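Local coordinates for protein luciferase-like monooxygenase (Streptomyces bottropensis, PDB 4US5) that probably acts as a flavin-dependent monooxygenase of the bacterial luciferase family, inserting or reducing molecular oxygen in paired-donor oxidations, at residues 14-19 with 315-320; 136-141 with 181-186. All coordinates share one frame; numbering follows the deposited sequence. Where two conformers were deposited one is given.

Contact 1. Residues 14-19 with 315-320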
# COMPACT_ATOMS: atom_id res chain seq x y z
N PRO B 14 -8.61 -15.25 5.46
CA PRO B 14 -9.96 -15.73 5.20
C PRO B 14 -11.00 -14.98 6.02
O PRO B 14 -10.71 -14.50 7.11
CB PRO B 14 -9.89 -17.22 5.58
CG PRO B 14 -8.62 -17.40 6.31
CD PRO B 14 -7.76 -16.23 6.13
N VAL B 15 -12.19 -14.85 5.46
CA VAL B 15 -13.32 -14.25 6.17
C VAL B 15 -14.20 -15.39 6.65
O VAL B 15 -14.57 -16.29 5.86
CB VAL B 15 -14.11 -13.32 5.26
CG1 VAL B 15 -15.19 -12.59 6.07
CG2 VAL B 15 -13.16 -12.30 4.60
N VAL B 16 -14.51 -15.38 7.94
CA VAL B 16 -15.10 -16.56 8.57
C VAL B 16 -16.55 -16.23 9.04
O VAL B 16 -16.89 -15.09 9.32
CB VAL B 16 -14.27 -17.05 9.74
CG1 VAL B 16 -12.80 -17.22 9.31
CG2 VAL B 16 -14.35 -16.12 10.94
N GLU B 17 -17.38 -17.25 9.03
CA GLU B 17 -18.80 -17.09 9.38
C GLU B 17 -18.97 -16.44 10.74
O GLU B 17 -18.36 -16.84 11.72
CB GLU B 17 -19.53 -18.44 9.38
CG GLU B 17 -21.05 -18.29 9.57
CD GLU B 17 -21.67 -17.60 8.37
OE1 GLU B 17 -21.50 -18.09 7.23
OE2 GLU B 17 -22.30 -16.54 8.55
N GLY B 18 -19.78 -15.39 10.77
CA GLY B 18 -19.98 -14.62 11.96
C GLY B 18 -19.20 -13.34 12.06
O GLY B 18 -19.53 -12.48 12.85
N LEU B 19 -18.11 -13.23 11.26
CA LEU B 19 -17.24 -12.08 11.32
C LEU B 19 -17.24 -11.37 9.98
O LEU B 19 -17.98 -11.73 9.08
CB LEU B 19 -15.82 -12.52 11.74
CG LEU B 19 -15.69 -13.16 13.14
CD1 LEU B 19 -14.25 -13.40 13.48
CD2 LEU B 19 -16.35 -12.30 14.22
N MSE B 315 -6.80 -22.51 7.07
CA MSE B 315 -8.20 -22.22 6.75
C MSE B 315 -8.99 -22.63 7.97
O MSE B 315 -9.71 -23.61 7.95
CB MSE B 315 -8.63 -23.00 5.53
CG MSE B 315 -8.22 -22.32 4.22
SE MSE B 315 -6.37 -22.75 3.78
CE MSE B 315 -6.33 -22.17 1.91
N ILE B 316 -8.84 -21.86 9.06
CA ILE B 316 -9.37 -22.20 10.36
C ILE B 316 -10.40 -21.13 10.74
O ILE B 316 -10.14 -19.93 10.61
CB ILE B 316 -8.24 -22.30 11.40
CG1 ILE B 316 -7.36 -23.54 11.10
CG2 ILE B 316 -8.79 -22.38 12.80
CD1 ILE B 316 -6.10 -23.67 11.95
N HIS B 317 -11.56 -21.57 11.21
CA HIS B 317 -12.67 -20.65 11.45
C HIS B 317 -12.37 -19.72 12.64
O HIS B 317 -12.63 -18.52 12.57
CB HIS B 317 -13.95 -21.43 11.73
CG HIS B 317 -15.10 -20.56 12.13
ND1 HIS B 317 -15.41 -20.32 13.45
CD2 HIS B 317 -15.97 -19.83 11.39
CE1 HIS B 317 -16.43 -19.48 13.51
NE2 HIS B 317 -16.80 -19.18 12.28
N ASP B 318 -11.89 -20.29 13.74
CA ASP B 318 -11.78 -19.58 15.00
C ASP B 318 -10.37 -19.16 15.27
O ASP B 318 -9.49 -19.98 15.36
CB ASP B 318 -12.32 -20.49 16.14
CG ASP B 318 -12.57 -19.74 17.46
OD1 ASP B 318 -11.74 -18.92 17.93
OD2 ASP B 318 -13.66 -19.96 18.01
N GLN B 319 -10.17 -17.85 15.44
CA GLN B 319 -8.86 -17.30 15.73
C GLN B 319 -8.15 -18.00 16.88
O GLN B 319 -6.93 -18.14 16.85
CB GLN B 319 -8.98 -15.80 15.97
CG GLN B 319 -7.70 -15.08 16.33
CD GLN B 319 -6.76 -14.85 15.16
OE1 GLN B 319 -6.81 -15.53 14.16
NE2 GLN B 319 -5.83 -13.93 15.35
N ARG B 320 -8.88 -18.41 17.92
CA ARG B 320 -8.23 -19.06 19.06
C ARG B 320 -7.66 -20.43 18.65
O ARG B 320 -6.56 -20.81 19.09
CB ARG B 320 -9.22 -19.25 20.23
CG ARG B 320 -9.81 -17.95 20.80
CD ARG B 320 -11.10 -18.13 21.58
NE ARG B 320 -12.24 -18.38 20.72
CZ ARG B 320 -13.52 -18.49 21.13
NH1 ARG B 320 -13.82 -18.34 22.41
NH2 ARG B 320 -14.47 -18.73 20.25

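Contact 2. Residues 136-141 with 181-186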
# COMPACT_ATOMS: atom_id res chain seq x y z
N ASP B 136 4.37 -13.95 -20.73
CA ASP B 136 4.23 -12.54 -20.36
C ASP B 136 4.69 -12.29 -18.89
O ASP B 136 5.32 -11.27 -18.58
CB ASP B 136 2.80 -12.08 -20.52
CG ASP B 136 2.63 -10.60 -20.24
OD1 ASP B 136 3.36 -9.80 -20.86
OD2 ASP B 136 1.80 -10.24 -19.38
N LEU B 137 4.32 -13.19 -17.99
CA LEU B 137 4.68 -13.01 -16.58
C LEU B 137 6.18 -12.98 -16.43
O LEU B 137 6.73 -12.11 -15.75
CB LEU B 137 4.07 -14.09 -15.71
CG LEU B 137 4.42 -14.03 -14.22
CD1 LEU B 137 4.07 -12.66 -13.63
CD2 LEU B 137 3.71 -15.13 -13.45
N TRP B 138 6.87 -13.90 -17.12
CA TRP B 138 8.33 -13.98 -16.98
C TRP B 138 9.02 -12.76 -17.56
O TRP B 138 10.02 -12.28 -17.00
CB TRP B 138 8.91 -15.26 -17.60
CG TRP B 138 8.13 -16.52 -17.32
CD1 TRP B 138 7.84 -17.50 -18.22
CD2 TRP B 138 7.53 -16.92 -16.07
NE1 TRP B 138 7.11 -18.49 -17.62
CE2 TRP B 138 6.90 -18.16 -16.30
CE3 TRP B 138 7.47 -16.36 -14.79
CZ2 TRP B 138 6.20 -18.86 -15.29
CZ3 TRP B 138 6.78 -17.05 -13.79
CH2 TRP B 138 6.15 -18.29 -14.05
N ARG B 139 8.45 -12.19 -18.61
CA ARG B 139 8.90 -10.91 -19.14
C ARG B 139 8.70 -9.75 -18.14
O ARG B 139 9.58 -8.91 -17.96
CB ARG B 139 8.14 -10.57 -20.41
CG ARG B 139 8.70 -9.39 -21.18
CD ARG B 139 7.76 -8.89 -22.27
NE ARG B 139 7.55 -9.87 -23.35
CZ ARG B 139 8.29 -9.95 -24.47
NH1 ARG B 139 9.31 -9.12 -24.68
NH2 ARG B 139 8.01 -10.87 -25.38
N ARG B 140 7.53 -9.70 -17.53
CA ARG B 140 7.25 -8.67 -16.49
C ARG B 140 8.19 -8.81 -15.32
O ARG B 140 8.67 -7.83 -14.76
CB ARG B 140 5.82 -8.81 -16.00
CG ARG B 140 4.78 -8.26 -16.91
CD ARG B 140 3.38 -8.70 -16.49
NE ARG B 140 2.44 -8.21 -17.46
CZ ARG B 140 1.92 -7.01 -17.46
NH1 ARG B 140 2.12 -6.18 -16.46
NH2 ARG B 140 1.13 -6.65 -18.45
N LEU B 141 8.48 -10.04 -14.97
CA LEU B 141 9.37 -10.33 -13.89
C LEU B 141 10.80 -9.84 -14.17
O LEU B 141 11.47 -9.31 -13.29
CB LEU B 141 9.31 -11.84 -13.62
CG LEU B 141 9.88 -12.45 -12.36
CD1 LEU B 141 9.45 -11.73 -11.11
CD2 LEU B 141 9.45 -13.91 -12.31
N ALA B 181 11.48 -20.37 -12.43
CA ALA B 181 12.24 -19.94 -11.28
C ALA B 181 13.67 -20.41 -11.37
O ALA B 181 14.61 -19.68 -11.02
CB ALA B 181 11.60 -20.45 -10.00
N ALA B 182 13.85 -21.66 -11.81
CA ALA B 182 15.19 -22.22 -12.01
C ALA B 182 15.99 -21.44 -13.06
O ALA B 182 17.11 -21.02 -12.81
CB ALA B 182 15.08 -23.67 -12.42
N ARG B 183 15.35 -21.21 -14.19
CA ARG B 183 15.96 -20.50 -15.29
C ARG B 183 16.44 -19.12 -14.85
O ARG B 183 17.51 -18.65 -15.26
CB ARG B 183 14.95 -20.41 -16.43
CG ARG B 183 15.43 -19.74 -17.69
CD ARG B 183 14.41 -19.92 -18.82
NE ARG B 183 13.26 -19.06 -18.62
CZ ARG B 183 12.00 -19.46 -18.44
NH1 ARG B 183 11.64 -20.76 -18.45
NH2 ARG B 183 11.06 -18.53 -18.26
N LEU B 184 15.63 -18.45 -14.04
CA LEU B 184 15.87 -17.06 -13.66
C LEU B 184 16.70 -16.92 -12.39
O LEU B 184 17.06 -15.81 -12.00
CB LEU B 184 14.53 -16.32 -13.50
CG LEU B 184 13.71 -16.21 -14.78
CD1 LEU B 184 12.29 -15.74 -14.48
CD2 LEU B 184 14.38 -15.29 -15.78
N GLY B 185 17.00 -18.03 -11.75
CA GLY B 185 17.79 -18.03 -10.54
C GLY B 185 17.06 -17.37 -9.38
O GLY B 185 17.67 -16.69 -8.58
N LEU B 186 15.76 -17.61 -9.29
CA LEU B 186 14.97 -17.01 -8.22
C LEU B 186 14.66 -17.96 -7.10
O LEU B 186 14.43 -19.15 -7.35
CB LEU B 186 13.65 -16.52 -8.80
CG LEU B 186 13.78 -15.29 -9.65
CD1 LEU B 186 12.48 -15.05 -10.39
CD2 LEU B 186 14.19 -14.08 -8.83

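Contact 1. Residues 14-19 with 315-320
The imidazole of His317 meets Glu17 at its edge, near the ring plane, and Val16 from an oblique direction. At the edge NE2 gives its hydrogen to Glu17 O over 2.9 Å, with an angle of 153° at the hydrogen. The carbonyl takes it in its own plane, on a lone pair, and lies 17° out of the ring plane. CG of His317 stands anti to the backbone N (chi1 174°), which brings the ring to the Glu17 peptide. Next to this bond the Val16 side chain crosses that of His317 at a slant, CB lying 3.7 Å from His317 CD2. Its methyls turn to the backbone instead: Val16 CG2 is 3.4 Å from His317 O, and CG1 sits almost as near the same oxygen. The carbonyl gripped by His317 belongs to a type II turn from Val16 to Leu19, closed by Leu19 N to Val16 O at 3.0 Å; Gly18 takes the positive-phi corner, where a side chain would jam against Glu17 O. Were His317 cut back to alanine, Glu17 O would probably lose this donor and a gap would open beside Val16. Further on, the Arg320 guanidinium holds Asp318 side-on, NE to OD1 and NH2 to OD2, the latter at 2.7 Å. Asp318 OD1 also accepts from Arg320 N at 2.9 Å, and Asp318 thereby serves as N-cap of helix 319-332. Glu17 and Val15 form backbone bonds with Leu258, while Ile316 packs on Val239 of helix 233-251. The arrangement fits a TIM-barrel-like fold of the luciferase family, joining the loop between strand 6-11 and helix 21-38 to the one between strand 309-313 and the last helix.

Contact 2. Residues 136-141 with 181-186
Leu141 and Leu186 reach toward each other tip to tip, and with Leu184 they make up the close-packed part of this contact. One methyl, Leu141 CD2, does most of the touching: it lies 3.8 Å from Leu186 CD1 and 4.0 Å from Leu184 CD1, so it bridges two side chains from either end of the helix-to-loop corner. Its branch is sent across because CG stands anti to the backbone N (chi1 -166°). Leu184 meets it at a slant. No hydrogen bond crosses between the two segments, and their nearest CA atoms, those of Trp138 and Leu184, stay 8.8 Å apart; only side chains meet between them. The corner that sets Leu184 and Leu186 on the same side is a Schellman motif: Gly185 has positive phi, Leu186 N bonds back to Ala181 O at 2.9 Å, and Gly185 N to Ala182 O at 3.2 Å.

The solvent side is held by less: the exposed Arg183, its chain bent at chi3 (75°), brings a single nitrogen, NH2, to 3.4 Å from Trp138 CD1. The indole comes at the edge of the guanidinium, and the two planes stand 67° apart, so the groups touch without stacking or hydrogen bonding. Trp138 is partly exposed; Leu137 CB lies over one face, offset toward the rim, and Leu170 and Arg111 touch it too. On the far side of helix 134-147, Arg140 NE bonds Asp136 OD2 at 2.9 Å, and its NH1 makes a salt bridge to Asp125 of the second subunit.

Leu184 O accepts from Arg145, and Leu186 O from Tyr206 of helix 199-209. Helix 134-147 thus lies beside the C-terminal end of helix 175-184, with both leaning on strand 167-172, where Leu170 meets Trp138 and Ala181 and Leu168 meets Leu186.

Contacts 1 and 2 lie on opposite sides of the chain's centre, their own centres about 35 Å apart and their nearest atoms about 20 Å apart, so neither touches the other. In sequence, both segments of contact 2 fall between the two segments of contact 1, which bring together parts from near the two ends of the chain. Each joins elements outside the parallel sheet. Ile316 in contact 1 belongs with Ser314 to a sodium site, and its side chain lies about 4 Å from a bound sodium ion; the side chain of Trp138 in contact 2 stays about 8 Å from another bound ion of the same kind.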